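Local coordinates for putative uncharacterized protein (Ustilago maydis, PDB 4GNX) that binds single-stranded DNA as a subunit of replication protein A, probably through its several OB-fold domains, at residues C[429-432]-C[433-437]; C[275-278]-C[279-283]. All coordinates share one frame; numbering follows the deposited sequence.

Interaction 1. Residues C[429-432]-C[433-437]; sequences FAKA and GMELV
Lys431 and Glu435 form an i to i+4 salt bridge on helix 429-441, the C-terminal helix of the chain. In replication protein A this helix joins one helix from each of the other two subunits in a three-helix bundle. The neighbours fit that role: the ring of Phe429 meets Phe122 of one neighbouring subunit, and Met434 packs on Asn98 of another. The Lys431-Glu435 pair lies at a more open edge of the helix. Lys431 first runs out straight, with CG opposite its own backbone N (chi1 168°). Bends at chi3 (116°) and chi4 then turn NZ toward the next turn. NZ ends 3.1 Å from Glu435 OE2. It comes in on the syn side of that oxygen, 31° out of the carboxylate plane. The other oxygen, Glu435 OE1, makes a salt bridge to Arg272, so the carboxylate is held by two cations. Those charges probably favour its ionised form.

The backbone of the pair is regular helix. Glu435 N donates to Lys431 O at 3.1 Å, so the same residue pair is joined at backbone and side chain. Gly433 N donates to Phe429 O at 2.8 Å. Met434 N reaches Ala430 O at 3.1 Å, and the Met434 CG lies 3.7 Å from that same oxygen before its chain leads off toward the partner subunit. Ala432 O accepts from Leu436 N at 3.1 Å. Leu436 CG is 3.7 Å from Ala432 O. Glu435 CB lies 3.4 Å from Ala432 O.

Interaction 2. Residues C[275-278]-C[279-283]; sequences IVQV and KDENL
Val278 and Leu283 meet where helix 275-280 ends, and this is the tightly packed part of the contact. The two side chains lie roughly perpendicular, with Val278 CG1 4.1 Å from Leu283 CD2. Val278 puts CG1 opposite its backbone N (chi1 177°), which brings this methyl toward the leucine. Val278 also packs on Phe292 and Met357. Ile275, on the same face, touches Val294 and Met357. This face therefore rests on strands 290-310 and 355-362 of the C-terminal OB domain.

Gln277 and Glu281 run alongside each other one turn apart. Their amide and carboxylate planes are turned 44° from each other, and Glu281 OE2 lies 3.5 Å from Gln277 CB. The polar ends do not pair. Gln277 OE1 instead accepts a hydrogen bond from Thr274 N, just before the segment. Glu281 is buried; its OE1 makes a long, weak ion pair with Arg273, and its side chain touches Lys154.

The other side is looser and faces solvent. Lys279 and Asp280 are exposed. The aliphatic part of Lys279 follows Ile275, with CE 3.8 Å from Ile275 CG2, before the chain leads away. Asp280 OD2 lies 3.6 Å from Val276 CG2, a plain van der Waals contact of oxygen on methyl; the two side chains cross at a slant.

The backbone closes the helix. Asp280 N donates to Val276 O at 2.8 Å and Glu281 N to Gln277 O at 2.9 Å. Asn282 then takes a positive phi (56°). Leu283 N reaches back to Val278 O at 3.3 Å, nearly straight, and Asn282 N donates to Lys279 O. The positive phi and these two bonds make a Schellman motif, and the Val278-Leu283 contact is the apolar pairing that often accompanies one.

How the interactions relate
Interaction 2 comes first along the chain and lies just ahead of strand 290-310. Interaction 1 follows strand 414-426, the last strand of the same five-stranded sheet. In sequence the two helices flank the strands of that sheet. Their centres are about 24 Å apart and their nearest atoms about 12 Å, so they do not touch. Arg272, shortly before helix 275-280, links them indirectly through its salt bridge to Glu435. Interaction 2 is nearer the bound DNA, at about 7 Å between nearest atoms against about 14 Å for interaction 1. Interaction 1 faces neighbouring subunits, whereas interaction 2 packs within its own chain.

Interaction 1. Residues C[429-432]-C[433-437]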
ATOM      1  N   PHE C 429       4.732  -9.642   2.746  1.00 39.28           N
ATOM      2  CA  PHE C 429       3.992  -9.831   1.505  1.00 38.79           C
ATOM      3  C   PHE C 429       2.502  -9.955   1.681  1.00 39.83           C
ATOM      4  O   PHE C 429       1.753  -9.321   0.948  1.00 39.03           O
ATOM      5  CB  PHE C 429       4.562 -10.994   0.691  1.00 39.15           C
ATOM      6  CG  PHE C 429       5.875 -10.664   0.050  1.00 37.54           C
ATOM      7  CD1 PHE C 429       7.018 -11.395   0.349  1.00 37.86           C
ATOM      8  CD2 PHE C 429       5.970  -9.583  -0.826  1.00 35.38           C
ATOM      9  CE1 PHE C 429       8.222 -11.079  -0.243  1.00 36.93           C
ATOM     10  CE2 PHE C 429       7.176  -9.244  -1.409  1.00 34.64           C
ATOM     11  CZ  PHE C 429       8.304  -9.995  -1.115  1.00 35.58           C
ATOM     12  N   ALA C 430       2.084 -10.747   2.666  1.00 42.26           N
ATOM     13  CA  ALA C 430       0.673 -10.917   2.997  1.00 44.62           C
ATOM     14  C   ALA C 430      -0.043  -9.588   3.239  1.00 45.82           C
ATOM     15  O   ALA C 430      -1.092  -9.298   2.652  1.00 45.47           O
ATOM     16  CB  ALA C 430       0.545 -11.795   4.219  1.00 47.36           C
ATOM     17  N   LYS C 431       0.556  -8.784   4.107  1.00 47.26           N
ATOM     18  CA  LYS C 431      -0.001  -7.525   4.522  1.00 47.83           C
ATOM     19  C   LYS C 431       0.155  -6.427   3.424  1.00 43.90           C
ATOM     20  O   LYS C 431      -0.810  -5.703   3.113  1.00 43.68           O
ATOM     21  CB  LYS C 431       0.621  -7.166   5.881  1.00 52.55           C
ATOM     22  CG  LYS C 431       0.373  -5.753   6.336  1.00 56.65           C
ATOM     23  CD  LYS C 431       1.105  -5.371   7.616  1.00 62.31           C
ATOM     24  CE  LYS C 431       2.145  -4.262   7.380  1.00 63.91           C
ATOM     25  NZ  LYS C 431       2.088  -3.555   6.048  1.00 61.29           N
ATOM     26  N   ALA C 432       1.338  -6.301   2.821  1.00 40.23           N
ATOM     27  CA  ALA C 432       1.473  -5.437   1.627  1.00 36.75           C
ATOM     28  C   ALA C 432       0.432  -5.827   0.562  1.00 36.64           C
ATOM     29  O   ALA C 432      -0.113  -4.970  -0.138  1.00 35.81           O
ATOM     30  CB  ALA C 432       2.866  -5.516   1.047  1.00 33.83           C
ATOM     31  N   GLY C 433       0.149  -7.125   0.468  1.00 37.05           N
ATOM     32  CA  GLY C 433      -0.891  -7.639  -0.401  1.00 37.24           C
ATOM     33  C   GLY C 433      -2.275  -7.089  -0.125  1.00 38.51           C
ATOM     34  O   GLY C 433      -2.934  -6.581  -1.033  1.00 39.15           O
ATOM     35  N   MET C 434      -2.730  -7.178   1.118  1.00 40.07           N
ATOM     36  CA  MET C 434      -4.069  -6.692   1.447  1.00 41.44           C
ATOM     37  C   MET C 434      -4.200  -5.193   1.205  1.00 39.71           C
ATOM     38  O   MET C 434      -5.249  -4.727   0.758  1.00 38.93           O
ATOM     39  CB  MET C 434      -4.471  -7.067   2.873  1.00 44.90           C
ATOM     40  CG  MET C 434      -4.722  -8.556   3.073  1.00 48.18           C
ATOM     41  SD  MET C 434      -5.876  -9.305   1.883  1.00 50.25           S
ATOM     42  CE  MET C 434      -7.368  -8.337   2.100  1.00 50.20           C
ATOM     43  N   GLU C 435      -3.124  -4.453   1.470  1.00 39.32           N
ATOM     44  CA  GLU C 435      -3.076  -3.034   1.129  1.00 39.42           C
ATOM     45  C   GLU C 435      -3.395  -2.839  -0.328  1.00 34.68           C
ATOM     46  O   GLU C 435      -4.312  -2.120  -0.673  1.00 34.33           O
ATOM     47  CB  GLU C 435      -1.711  -2.428   1.443  1.00 42.68           C
ATOM     48  CG  GLU C 435      -1.658  -1.782   2.816  1.00 50.52           C
ATOM     49  CD  GLU C 435      -0.272  -1.829   3.469  1.00 56.70           C
ATOM     50  OE1 GLU C 435       0.743  -1.782   2.715  1.00 58.61           O
ATOM     51  OE2 GLU C 435      -0.201  -1.894   4.736  1.00 57.49           O
ATOM     52  N   LEU C 436      -2.642  -3.510  -1.176  1.00 31.80           N
ATOM     53  CA  LEU C 436      -2.888  -3.470  -2.605  1.00 30.96           C
ATOM     54  C   LEU C 436      -4.306  -3.871  -3.015  1.00 31.89           C
ATOM     55  O   LEU C 436      -4.865  -3.268  -3.936  1.00 30.81           O
ATOM     56  CB  LEU C 436      -1.871  -4.334  -3.359  1.00 29.75           C
ATOM     57  CG  LEU C 436      -0.483  -3.731  -3.603  1.00 27.88           C
ATOM     58  CD1 LEU C 436       0.545  -4.742  -4.104  1.00 26.45           C
ATOM     59  CD2 LEU C 436      -0.673  -2.622  -4.601  1.00 27.28           C
ATOM     60  N   VAL C 437      -4.884  -4.880  -2.350  1.00 33.36           N
ATOM     61  CA  VAL C 437      -6.280  -5.225  -2.611  1.00 34.22           C
ATOM     62  C   VAL C 437      -7.157  -4.005  -2.425  1.00 35.31           C
ATOM     63  O   VAL C 437      -7.871  -3.612  -3.349  1.00 35.04           O
ATOM     64  CB  VAL C 437      -6.794  -6.361  -1.745  1.00 35.70           C
ATOM     65  CG1 VAL C 437      -8.210  -6.711  -2.138  1.00 36.44           C
ATOM     66  CG2 VAL C 437      -5.928  -7.582  -1.951  1.00 36.46           C
TER

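Interaction 2. Residues C[275-278]-C[279-283]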
ATOM      1  N   ILE C 275       8.845   6.985  -5.122  1.00 33.02           N
ATOM      2  CA  ILE C 275      10.055   7.705  -5.482  1.00 33.75           C
ATOM      3  C   ILE C 275       9.738   8.967  -6.316  1.00 36.60           C
ATOM      4  O   ILE C 275      10.379  10.033  -6.155  1.00 38.66           O
ATOM      5  CB  ILE C 275      11.028   6.769  -6.219  1.00 31.75           C
ATOM      6  CG1 ILE C 275      11.523   5.675  -5.267  1.00 30.09           C
ATOM      7  CG2 ILE C 275      12.170   7.550  -6.853  1.00 33.03           C
ATOM      8  CD1 ILE C 275      12.158   4.487  -5.957  1.00 28.88           C
ATOM      9  N   VAL C 276       8.740   8.871  -7.191  1.00 35.70           N
ATOM     10  CA  VAL C 276       8.392  10.033  -7.968  1.00 37.07           C
ATOM     11  C   VAL C 276       7.833  11.121  -7.048  1.00 38.70           C
ATOM     12  O   VAL C 276       8.165  12.298  -7.214  1.00 40.48           O
ATOM     13  CB  VAL C 276       7.450   9.718  -9.137  1.00 36.38           C
ATOM     14  CG1 VAL C 276       6.068   9.312  -8.653  1.00 35.75           C
ATOM     15  CG2 VAL C 276       7.359  10.923 -10.054  1.00 38.26           C
ATOM     16  N   GLN C 277       7.021  10.719  -6.066  1.00 38.01           N
ATOM     17  CA  GLN C 277       6.435  11.676  -5.127  1.00 40.28           C
ATOM     18  C   GLN C 277       7.523  12.373  -4.329  1.00 42.65           C
ATOM     19  O   GLN C 277       7.526  13.598  -4.231  1.00 45.44           O
ATOM     20  CB  GLN C 277       5.441  11.013  -4.192  1.00 39.26           C
ATOM     21  CG  GLN C 277       4.161  10.612  -4.887  1.00 38.69           C
ATOM     22  CD  GLN C 277       3.234   9.840  -3.990  1.00 38.13           C
ATOM     23  OE1 GLN C 277       3.648   8.929  -3.275  1.00 37.95           O
ATOM     24  NE2 GLN C 277       1.963  10.196  -4.028  1.00 38.83           N
ATOM     25  N   VAL C 278       8.469  11.594  -3.806  1.00 41.72           N
ATOM     26  CA  VAL C 278       9.565  12.142  -3.024  1.00 43.22           C
ATOM     27  C   VAL C 278      10.292  13.242  -3.773  1.00 45.29           C
ATOM     28  O   VAL C 278      10.473  14.329  -3.218  1.00 49.42           O
ATOM     29  CB  VAL C 278      10.563  11.060  -2.583  1.00 43.01           C
ATOM     30  CG1 VAL C 278      11.731  11.682  -1.818  1.00 44.16           C
ATOM     31  CG2 VAL C 278       9.856  10.014  -1.724  1.00 42.18           C
ATOM     32  N   LYS C 279      10.673  12.982  -5.027  1.00 43.59           N
ATOM     33  CA  LYS C 279      11.335  13.989  -5.872  1.00 44.67           C
ATOM     34  C   LYS C 279      10.424  15.148  -6.305  1.00 47.10           C
ATOM     35  O   LYS C 279      10.835  16.300  -6.240  1.00 48.74           O
ATOM     36  CB  LYS C 279      11.965  13.334  -7.091  1.00 43.18           C
ATOM     37  CG  LYS C 279      13.089  12.366  -6.770  1.00 41.79           C
ATOM     38  CD  LYS C 279      13.056  11.209  -7.751  1.00 40.69           C
ATOM     39  CE  LYS C 279      14.373  10.458  -7.823  1.00 39.89           C
ATOM     40  NZ  LYS C 279      15.435  11.290  -8.442  1.00 42.30           N
ATOM     41  N   ASP C 280       9.191  14.844  -6.727  1.00 48.01           N
ATOM     42  CA  ASP C 280       8.233  15.869  -7.187  1.00 51.77           C
ATOM     43  C   ASP C 280       7.870  16.858  -6.097  1.00 55.18           C
ATOM     44  O   ASP C 280       7.597  18.021  -6.374  1.00 58.73           O
ATOM     45  CB  ASP C 280       6.938  15.243  -7.702  1.00 51.91           C
ATOM     46  CG  ASP C 280       7.072  14.646  -9.100  1.00 53.32           C
ATOM     47  OD1 ASP C 280       8.210  14.603  -9.642  1.00 54.74           O
ATOM     48  OD2 ASP C 280       6.018  14.220  -9.655  1.00 52.39           O
ATOM     49  N   GLU C 281       7.854  16.387  -4.854  1.00 55.27           N
ATOM     50  CA  GLU C 281       7.529  17.232  -3.714  1.00 57.16           C
ATOM     51  C   GLU C 281       8.753  17.943  -3.148  1.00 58.53           C
ATOM     52  O   GLU C 281       8.643  18.662  -2.159  1.00 60.74           O
ATOM     53  CB  GLU C 281       6.841  16.413  -2.630  1.00 56.13           C
ATOM     54  CG  GLU C 281       5.496  15.848  -3.038  1.00 55.70           C
ATOM     55  CD  GLU C 281       5.175  14.549  -2.318  1.00 55.47           C
ATOM     56  OE1 GLU C 281       5.945  14.186  -1.392  1.00 54.99           O
ATOM     57  OE2 GLU C 281       4.161  13.885  -2.685  1.00 54.64           O
ATOM     58  N   ASN C 282       9.908  17.746  -3.782  1.00 57.89           N
ATOM     59  CA  ASN C 282      11.145  18.427  -3.395  1.00 60.56           C
ATOM     60  C   ASN C 282      11.483  18.196  -1.936  1.00 61.37           C
ATOM     61  O   ASN C 282      11.960  19.097  -1.252  1.00 64.34           O
ATOM     62  CB  ASN C 282      11.043  19.927  -3.665  1.00 63.96           C
ATOM     63  CG  ASN C 282      11.088  20.257  -5.141  1.00 65.05           C
ATOM     64  OD1 ASN C 282      12.023  19.873  -5.842  1.00 65.33           O
ATOM     65  ND2 ASN C 282      10.079  20.980  -5.623  1.00 66.46           N
ATOM     66  N   LEU C 283      11.215  16.986  -1.461  1.00 59.00           N
ATOM     67  CA  LEU C 283      11.406  16.655  -0.062  1.00 59.60           C
ATOM     68  C   LEU C 283      12.869  16.775   0.335  1.00 61.99           C
ATOM     69  O   LEU C 283      13.753  16.225  -0.330  1.00 59.93           O
ATOM     70  CB  LEU C 283      10.875  15.246   0.238  1.00 55.96           C
ATOM     71  CG  LEU C 283       9.432  15.094   0.737  1.00 55.46           C
ATOM     72  CD1 LEU C 283       8.458  16.095   0.142  1.00 57.32           C
ATOM     73  CD2 LEU C 283       8.941  13.689   0.472  1.00 52.44           C
TER